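Local atomic coordinates of omega transaminase (Pseudomonas sp., PDB entry 5LHA), a protein that probably catalyses the pyridoxal-phosphate-dependent transfer of amino groups from amines to keto acids, as an omega (amine) transaminase of fold type I. Residues A[146-158]-A[180-192]. Residues are numbered along the deposited sequence; the frame is centred on the assembly and turned at random.
Sequences GRTRFLSLRNGYH and LLAGCHLLDTPWL. With PMP (4'-deoxy-4'-aminopyridoxal-5'-phosphate), chain E.
The backbone O of L187 is gripped from two sources on 146-158: R154 N donates a short hydrogen bond to it (2.7 Å), and the CA-H of L153 adds a weaker contact at 3.3 Å from L153 CA to L187 O. Further back along the parallel strands 149-153 and 184-187, S152 brackets L186 in the usual parallel way: its N donates a hydrogen bond to H185 O at 3.0 Å and its O accepts one from L187 N. On the face of L151, L153, H185 and L187, the CD2 branch of L153 lies against L187 CB (3.8 Å), while L187 CD1 reaches back to L151 CB and helix 202-220 covers both L151 and L187. On the face of F150, S152, C184 and L186, the CD2 methyl of L181 meets the ring of F150 at its edge, 3.9 Å from CE2. There chi1 of 67° sets S152 OG 3.1 Å from L186 CD2; this hydroxyl accepts a hydrogen bond from a water and is also bonded to V167 O. Past the strand ends, R154 and D188 run side by side; OD1 stands well out of the guanidinium plane, 3.6 Å from NH1, a long salt bridge of charge alone, while D188 OD2 is bonded to Q212. An alanine at R154 is likely to leave D188 OD1 without this nearby positive charge. Strand 184-187 is thereby added beside 149-153 as the outermost strand, within this chain, of the seven-stranded mixed sheet, in a beta-alpha-beta unit whose chain, beyond the type II turn L153-G156, continues to Y157 and H158 at the PMP. Five backbone hydrogen bonds and apolar packing on both faces probably hold the join, the charge pair adding only a loose electrostatic term.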
loop_
_atom_site.group_PDB
_atom_site.type_symbol
_atom_site.label_atom_id
_atom_site.label_comp_id
_atom_site.label_asym_id
_atom_site.label_seq_id
_atom_site.Cartn_x
_atom_site.Cartn_y
_atom_site.Cartn_z
ATOM N N GLY A 146 11.151 -5.504 10.146
ATOM C CA GLY A 146 11.237 -5.600 8.697
ATOM C C GLY A 146 10.519 -6.791 8.102
ATOM O O GLY A 146 10.316 -6.825 6.883
ATOM N N ARG A 147 10.142 -7.763 8.930
ATOM C CA ARG A 147 9.477 -8.998 8.516
ATOM C C ARG A 147 7.976 -8.751 8.376
ATOM O O ARG A 147 7.215 -8.869 9.338
ATOM C CB ARG A 147 9.781 -10.096 9.528
ATOM C CG ARG A 147 11.265 -10.459 9.605
ATOM C CD ARG A 147 11.523 -11.703 8.785
ATOM N NE ARG A 147 12.713 -12.430 9.198
ATOM C CZ ARG A 147 13.011 -13.657 8.784
ATOM N NH1 ARG A 147 12.199 -14.302 7.957
ATOM N NH2 ARG A 147 14.120 -14.241 9.199
ATOM N N THR A 148 7.532 -8.416 7.158
ATOM C CA THR A 148 6.156 -7.966 6.959
ATOM C C THR A 148 5.390 -8.688 5.842
ATOM O O THR A 148 4.155 -8.764 5.872
ATOM C CB THR A 148 6.192 -6.451 6.706
ATOM O OG1 THR A 148 4.867 -5.904 6.705
ATOM C CG2 THR A 148 6.866 -6.151 5.396
ATOM N N ARG A 149 6.097 -9.203 4.844
ATOM C CA ARG A 149 5.456 -9.776 3.672
ATOM C C ARG A 149 4.940 -11.189 3.942
ATOM O O ARG A 149 5.422 -11.901 4.826
ATOM C CB ARG A 149 6.441 -9.772 2.511
ATOM C CG ARG A 149 6.835 -8.369 2.058
ATOM C CD ARG A 149 7.987 -8.479 1.090
ATOM N NE ARG A 149 8.413 -7.187 0.563
ATOM C CZ ARG A 149 9.581 -6.978 -0.035
ATOM N NH1 ARG A 149 10.467 -7.963 -0.132
ATOM N NH2 ARG A 149 9.882 -5.773 -0.499
ATOM N N PHE A 150 3.962 -11.604 3.136
ATOM C CA PHE A 150 3.336 -12.915 3.259
ATOM C C PHE A 150 3.412 -13.643 1.921
ATOM O O PHE A 150 3.240 -13.029 0.866
ATOM C CB PHE A 150 1.855 -12.811 3.692
ATOM C CG PHE A 150 1.629 -12.153 5.042
ATOM C CD1 PHE A 150 2.180 -12.678 6.193
ATOM C CD2 PHE A 150 0.807 -11.040 5.155
ATOM C CE1 PHE A 150 1.947 -12.077 7.433
ATOM C CE2 PHE A 150 0.569 -10.444 6.383
ATOM C CZ PHE A 150 1.144 -10.965 7.525
ATOM N N LEU A 151 3.660 -14.949 1.960
ATOM C CA LEU A 151 3.605 -15.793 0.775
ATOM C C LEU A 151 2.393 -16.716 0.844
ATOM O O LEU A 151 2.015 -17.185 1.919
ATOM C CB LEU A 151 4.873 -16.645 0.635
ATOM C CG LEU A 151 6.237 -15.944 0.601
ATOM C CD1 LEU A 151 7.395 -16.948 0.512
ATOM C CD2 LEU A 151 6.330 -14.935 -0.533
ATOM N N SER A 152 1.809 -17.006 -0.317
ATOM C CA SER A 152 0.738 -17.992 -0.398
ATOM C C SER A 152 0.768 -18.595 -1.797
ATOM O O SER A 152 1.572 -18.197 -2.651
ATOM C CB SER A 152 -0.639 -17.392 -0.045
ATOM O OG SER A 152 -1.097 -16.433 -0.992
ATOM N N LEU A 153 -0.105 -19.576 -2.012
ATOM C CA LEU A 153 -0.110 -20.410 -3.200
ATOM C C LEU A 153 -1.289 -20.065 -4.097
ATOM O O LEU A 153 -2.350 -19.643 -3.629
ATOM C CB LEU A 153 -0.187 -21.895 -2.820
ATOM C CG LEU A 153 0.864 -22.423 -1.835
ATOM C CD1 LEU A 153 0.645 -23.905 -1.546
ATOM C CD2 LEU A 153 2.249 -22.197 -2.398
ATOM N N ARG A 154 -1.090 -20.266 -5.395
ATOM C CA ARG A 154 -2.184 -20.154 -6.341
ATOM C C ARG A 154 -3.293 -21.120 -5.964
ATOM O O ARG A 154 -3.043 -22.206 -5.433
ATOM C CB ARG A 154 -1.696 -20.445 -7.756
ATOM C CG ARG A 154 -1.120 -19.235 -8.457
ATOM C CD ARG A 154 -0.619 -19.592 -9.844
ATOM N NE ARG A 154 -0.765 -18.482 -10.776
ATOM C CZ ARG A 154 0.167 -17.562 -10.994
ATOM N NH1 ARG A 154 1.322 -17.618 -10.342
ATOM N NH2 ARG A 154 -0.062 -16.586 -11.868
ATOM N N ASN A 155 -4.533 -20.696 -6.222
ATOM C CA ASN A 155 -5.737 -21.467 -5.910
ATOM C C ASN A 155 -5.920 -21.661 -4.409
ATOM O O ASN A 155 -6.813 -22.401 -3.981
ATOM C CB ASN A 155 -5.742 -22.805 -6.657
ATOM C CG ASN A 155 -6.066 -22.637 -8.135
ATOM O OD1 ASN A 155 -5.356 -21.954 -8.873
ATOM N ND2 ASN A 155 -7.154 -23.261 -8.570
ATOM N N GLY A 156 -5.069 -21.033 -3.603
ATOM C CA GLY A 156 -5.249 -21.101 -2.169
ATOM C C GLY A 156 -6.420 -20.232 -1.741
ATOM O O GLY A 156 -6.681 -19.175 -2.313
ATOM N N TYR A 157 -7.156 -20.704 -0.742
ATOM C CA TYR A 157 -8.294 -19.960 -0.229
ATOM C C TYR A 157 -8.193 -19.860 1.282
ATOM O O TYR A 157 -8.093 -20.880 1.965
ATOM C CB TYR A 157 -9.616 -20.600 -0.652
ATOM C CG TYR A 157 -10.798 -19.869 -0.095
ATOM C CD1 TYR A 157 -11.178 -18.631 -0.599
ATOM C CD2 TYR A 157 -11.556 -20.423 0.913
ATOM C CE1 TYR A 157 -12.271 -17.961 -0.083
ATOM C CE2 TYR A 157 -12.645 -19.768 1.420
ATOM C CZ TYR A 157 -13.001 -18.548 0.932
ATOM O OH TYR A 157 -14.083 -17.902 1.462
ATOM N N HIS A 158 -8.281 -18.630 1.796
ATOM C CA HIS A 158 -8.041 -18.361 3.205
ATOM C C HIS A 158 -9.083 -17.398 3.776
ATOM O O HIS A 158 -8.791 -16.640 4.708
ATOM C CB HIS A 158 -6.629 -17.794 3.395
ATOM C CG HIS A 158 -5.565 -18.609 2.729
ATOM N ND1 HIS A 158 -5.179 -19.847 3.194
ATOM C CD2 HIS A 158 -4.848 -18.389 1.603
ATOM C CE1 HIS A 158 -4.251 -20.344 2.395
ATOM N NE2 HIS A 158 -4.035 -19.478 1.420
ATOM N N LEU A 180 -6.014 -4.371 -1.779
ATOM C CA LEU A 180 -6.041 -4.704 -0.366
ATOM C C LEU A 180 -4.616 -4.681 0.183
ATOM O O LEU A 180 -3.851 -3.764 -0.121
ATOM C CB LEU A 180 -6.758 -6.043 -0.179
ATOM C CG LEU A 180 -8.183 -6.030 -0.785
ATOM C CD1 LEU A 180 -8.863 -7.380 -0.675
ATOM C CD2 LEU A 180 -9.104 -4.923 -0.230
ATOM N N LEU A 181 -4.233 -5.664 0.984
ATOM C CA LEU A 181 -2.933 -5.593 1.638
ATOM C C LEU A 181 -1.806 -5.700 0.612
ATOM O O LEU A 181 -1.844 -6.547 -0.284
ATOM C CB LEU A 181 -2.805 -6.698 2.680
ATOM C CG LEU A 181 -1.769 -6.433 3.775
ATOM C CD1 LEU A 181 -2.277 -5.357 4.728
ATOM C CD2 LEU A 181 -1.461 -7.711 4.523
ATOM N N ALA A 182 -0.812 -4.825 0.742
ATOM C CA ALA A 182 0.368 -4.840 -0.108
ATOM C C ALA A 182 1.356 -5.896 0.373
ATOM O O ALA A 182 1.263 -6.409 1.489
ATOM C CB ALA A 182 1.046 -3.470 -0.116
ATOM N N GLY A 183 2.326 -6.205 -0.483
ATOM C CA GLY A 183 3.402 -7.100 -0.092
ATOM C C GLY A 183 2.991 -8.543 0.073
ATOM O O GLY A 183 3.592 -9.263 0.876
ATOM N N CYS A 184 1.965 -8.985 -0.647
ATOM C CA CYS A 184 1.538 -10.377 -0.627
ATOM C C CYS A 184 1.896 -11.027 -1.955
ATOM O O CYS A 184 1.565 -10.490 -3.017
ATOM C CB CYS A 184 0.041 -10.463 -0.358
ATOM S SG CYS A 184 -0.364 -9.698 1.210
ATOM N N HIS A 185 2.549 -12.190 -1.901
ATOM C CA HIS A 185 3.140 -12.777 -3.096
ATOM C C HIS A 185 2.709 -14.223 -3.286
ATOM O O HIS A 185 2.715 -15.013 -2.340
ATOM C CB HIS A 185 4.669 -12.674 -3.042
ATOM C CG HIS A 185 5.170 -11.262 -3.033
ATOM N ND1 HIS A 185 5.333 -10.531 -1.875
ATOM C CD2 HIS A 185 5.512 -10.434 -4.051
ATOM C CE1 HIS A 185 5.776 -9.323 -2.177
ATOM N NE2 HIS A 185 5.892 -9.238 -3.490
ATOM N N LEU A 186 2.349 -14.565 -4.523
ATOM C CA LEU A 186 1.822 -15.885 -4.841
ATOM C C LEU A 186 2.900 -16.800 -5.406
ATOM O O LEU A 186 3.766 -16.373 -6.175
ATOM C CB LEU A 186 0.666 -15.799 -5.839
ATOM C CG LEU A 186 -0.694 -15.437 -5.261
ATOM C CD1 LEU A 186 -1.750 -15.530 -6.346
ATOM C CD2 LEU A 186 -1.025 -16.348 -4.122
ATOM N N LEU A 187 2.821 -18.069 -5.027
ATOM C CA LEU A 187 3.654 -19.130 -5.559
ATOM C C LEU A 187 2.759 -20.090 -6.329
ATOM O O LEU A 187 1.563 -20.183 -6.062
ATOM C CB LEU A 187 4.377 -19.863 -4.423
ATOM C CG LEU A 187 5.119 -18.938 -3.459
ATOM C CD1 LEU A 187 5.413 -19.629 -2.153
ATOM C CD2 LEU A 187 6.412 -18.468 -4.105
ATOM N N ASP A 188 3.332 -20.795 -7.298
ATOM C CA ASP A 188 2.550 -21.778 -8.029
ATOM C C ASP A 188 2.203 -22.955 -7.128
ATOM O O ASP A 188 2.905 -23.255 -6.160
ATOM C CB ASP A 188 3.300 -22.262 -9.276
ATOM C CG ASP A 188 3.156 -21.310 -10.450
ATOM O OD1 ASP A 188 2.018 -21.140 -10.940
ATOM O OD2 ASP A 188 4.173 -20.739 -10.897
ATOM N N THR A 189 1.121 -23.573 -7.417
ATOM C CA THR A 189 0.800 -24.690 -6.540
ATOM C C THR A 189 1.238 -26.008 -7.172
ATOM O O THR A 189 1.202 -26.150 -8.400
ATOM C CB THR A 189 -0.701 -24.735 -6.238
ATOM O OG1 THR A 189 -1.001 -25.892 -5.453
ATOM C CG2 THR A 189 -1.519 -24.776 -7.527
ATOM N N PRO A 190 1.691 -26.987 -6.382
ATOM C CA PRO A 190 2.089 -28.276 -6.968
ATOM C C PRO A 190 0.887 -29.106 -7.404
ATOM O O PRO A 190 0.479 -30.065 -6.737
ATOM C CB PRO A 190 2.888 -28.936 -5.840
ATOM C CG PRO A 190 2.326 -28.346 -4.608
ATOM C CD PRO A 190 1.985 -26.927 -4.940
ATOM N N TRP A 191 0.316 -28.706 -8.544
ATOM C CA TRP A 191 -0.928 -29.236 -9.097
ATOM C C TRP A 191 -0.576 -30.055 -10.332
ATOM O O TRP A 191 -0.112 -29.502 -11.335
ATOM C CB TRP A 191 -1.879 -28.093 -9.446
ATOM C CG TRP A 191 -3.284 -28.490 -9.857
ATOM C CD1 TRP A 191 -3.863 -29.726 -9.757
ATOM C CD2 TRP A 191 -4.275 -27.632 -10.433
ATOM N NE1 TRP A 191 -5.154 -29.687 -10.233
ATOM C CE2 TRP A 191 -5.431 -28.415 -10.655
ATOM C CE3 TRP A 191 -4.298 -26.279 -10.786
ATOM C CZ2 TRP A 191 -6.595 -27.886 -11.213
ATOM C CZ3 TRP A 191 -5.454 -25.755 -11.340
ATOM C CH2 TRP A 191 -6.590 -26.557 -11.545
ATOM N N LEU A 192 -0.750 -31.374 -10.244
ATOM C CA LEU A 192 -0.319 -32.245 -11.334
ATOM C C LEU A 192 -1.171 -32.048 -12.587
ATOM O O LEU A 192 -0.654 -32.090 -13.711
ATOM C CB LEU A 192 -0.388 -33.704 -10.882
ATOM C CG LEU A 192 0.649 -34.220 -9.890
ATOM C CD1 LEU A 192 0.015 -35.283 -8.996
ATOM C CD2 LEU A 192 1.830 -34.787 -10.649
HETATM N N1 PMP E . -9.576 -21.131 4.792
HETATM C C2 PMP E . -10.052 -22.339 4.306
HETATM C C2A PMP E . -9.109 -23.406 3.820
HETATM C C3 PMP E . -11.384 -22.408 3.923
HETATM O O3 PMP E . -11.820 -23.423 3.114
HETATM C C4 PMP E . -12.278 -21.431 4.356
HETATM C C4A PMP E . -13.745 -21.553 4.004
HETATM N N4A PMP E . -13.957 -22.648 3.081
HETATM C C5 PMP E . -11.819 -20.343 5.101
HETATM C C6 PMP E . -10.447 -20.206 5.313
HETATM C C5A PMP E . -12.814 -19.337 5.662
HETATM O O4P PMP E . -13.720 -19.971 6.551
HETATM P P PMP E . -15.079 -19.259 7.063
HETATM O O1P PMP E . -16.122 -19.478 5.981
HETATM O O2P PMP E . -15.526 -19.946 8.337
HETATM O O3P PMP E . -14.906 -17.772 7.292
HETATM O O HOH W 1 -0.179 -13.861 -1.323
#